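Side-chain contact in TSSL (Francisella novicida, PDB 4ACK), which is a conserved component of the bacterial type VI secretion system and probably contributes to protein transport and virulence: residues G100-V103 with F104-D108. Residues are numbered along the deposited sequence; the frame is centred on the assembly and turned at random.
Sequences GEYV and FEITD
With CG of Y102 trans to its own N (chi1 -172°) and CG1 of I106 turned beside its N (chi1 -68°), the phenol ring and the isoleucine branch meet one helical turn apart. CG1 of I106 sits over one ring face, 4.2 Å from the centroid of the Y102 ring and only 16° off its normal, a CH-pi contact displaced toward the rim. The extended E105 reaches the ring's edge instead: its OE1 comes within 3.5 Å of CD1 of Y102, and the carboxylate stands nearly perpendicular to the ring. This is i to i+3 and i to i+4 packing along helix 99-112 of the all-helical DotU domain; Y102 and I106 also touch helix 55-79, where K59 hydrogen-bonds the Y102 hydroxyl and F63 meets the ring edge-to-face. On another side of the helix, toward helices 118-129 and 143-153, V103 O is gripped by two donors of T107, its N and, at 2.8 Å, its OG1, arriving from opposite faces of the carbonyl plane; the buried hydroxyl thus gives its hydrogen to the carbonyl one turn back. G100 O lies in the plane of the F104 ring at its edge, 3.2 Å from CD2 of F104.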
# COMPACT_ATOMS: atom_id res chain seq x y z
N GLY A 100 2.40 3.36 -8.89
CA GLY A 100 3.34 2.35 -9.39
C GLY A 100 4.82 2.81 -9.52
O GLY A 100 5.79 2.00 -9.42
N GLU A 101 4.98 4.09 -9.77
CA GLU A 101 6.30 4.79 -9.67
C GLU A 101 6.61 5.39 -8.29
O GLU A 101 7.71 5.24 -7.79
CB GLU A 101 6.35 5.94 -10.72
CG GLU A 101 6.49 5.28 -12.11
CD GLU A 101 6.51 6.21 -13.31
OE1 GLU A 101 6.18 7.42 -13.16
OE2 GLU A 101 6.86 5.68 -14.41
N TYR A 102 5.66 6.10 -7.71
CA TYR A 102 5.96 6.89 -6.53
C TYR A 102 6.33 6.00 -5.30
O TYR A 102 7.20 6.33 -4.47
CB TYR A 102 4.81 7.88 -6.24
CG TYR A 102 5.16 8.85 -5.13
CD1 TYR A 102 6.36 9.56 -5.15
CD2 TYR A 102 4.31 9.02 -4.01
CE1 TYR A 102 6.67 10.47 -4.08
CE2 TYR A 102 4.61 9.87 -2.98
CZ TYR A 102 5.79 10.60 -3.01
OH TYR A 102 6.06 11.47 -1.97
N VAL A 103 5.75 4.81 -5.22
CA VAL A 103 6.19 3.85 -4.15
C VAL A 103 7.68 3.60 -4.23
O VAL A 103 8.35 3.47 -3.20
CB VAL A 103 5.40 2.52 -4.24
CG1 VAL A 103 6.08 1.36 -3.47
CG2 VAL A 103 3.94 2.73 -3.91
N PHE A 104 8.23 3.46 -5.43
CA PHE A 104 9.68 3.19 -5.50
C PHE A 104 10.50 4.44 -5.31
O PHE A 104 11.63 4.39 -4.79
CB PHE A 104 10.08 2.39 -6.77
CG PHE A 104 9.40 1.06 -6.82
CD1 PHE A 104 9.89 -0.01 -6.10
CD2 PHE A 104 8.21 0.90 -7.56
CE1 PHE A 104 9.25 -1.26 -6.10
CE2 PHE A 104 7.57 -0.31 -7.60
CZ PHE A 104 8.10 -1.42 -6.86
N GLU A 105 9.88 5.58 -5.58
CA GLU A 105 10.48 6.83 -5.13
C GLU A 105 10.53 6.93 -3.59
O GLU A 105 11.57 7.25 -3.03
CB GLU A 105 9.75 8.05 -5.66
CG GLU A 105 10.63 9.30 -5.44
CD GLU A 105 9.93 10.57 -5.92
OE1 GLU A 105 9.24 10.49 -6.94
OE2 GLU A 105 10.06 11.62 -5.28
N ILE A 106 9.42 6.64 -2.91
CA ILE A 106 9.44 6.49 -1.43
C ILE A 106 10.52 5.54 -0.95
O ILE A 106 11.31 5.86 -0.01
CB ILE A 106 8.07 6.04 -0.91
CG1 ILE A 106 7.12 7.21 -1.15
CG2 ILE A 106 8.16 5.55 0.60
CD1 ILE A 106 5.61 6.88 -0.94
N THR A 107 10.59 4.39 -1.61
CA THR A 107 11.52 3.35 -1.22
C THR A 107 12.98 3.85 -1.37
O THR A 107 13.79 3.65 -0.46
CB THR A 107 11.29 2.07 -2.01
OG1 THR A 107 9.90 1.64 -1.83
CG2 THR A 107 12.25 0.95 -1.58
N ASP A 108 13.30 4.52 -2.52
CA ASP A 108 14.58 5.21 -2.67
C ASP A 108 14.88 6.13 -1.48
O ASP A 108 15.95 6.11 -0.96
CB ASP A 108 14.63 6.09 -3.95
CG ASP A 108 14.60 5.26 -5.23
OD1 ASP A 108 15.04 4.10 -5.23
OD2 ASP A 108 14.07 5.76 -6.23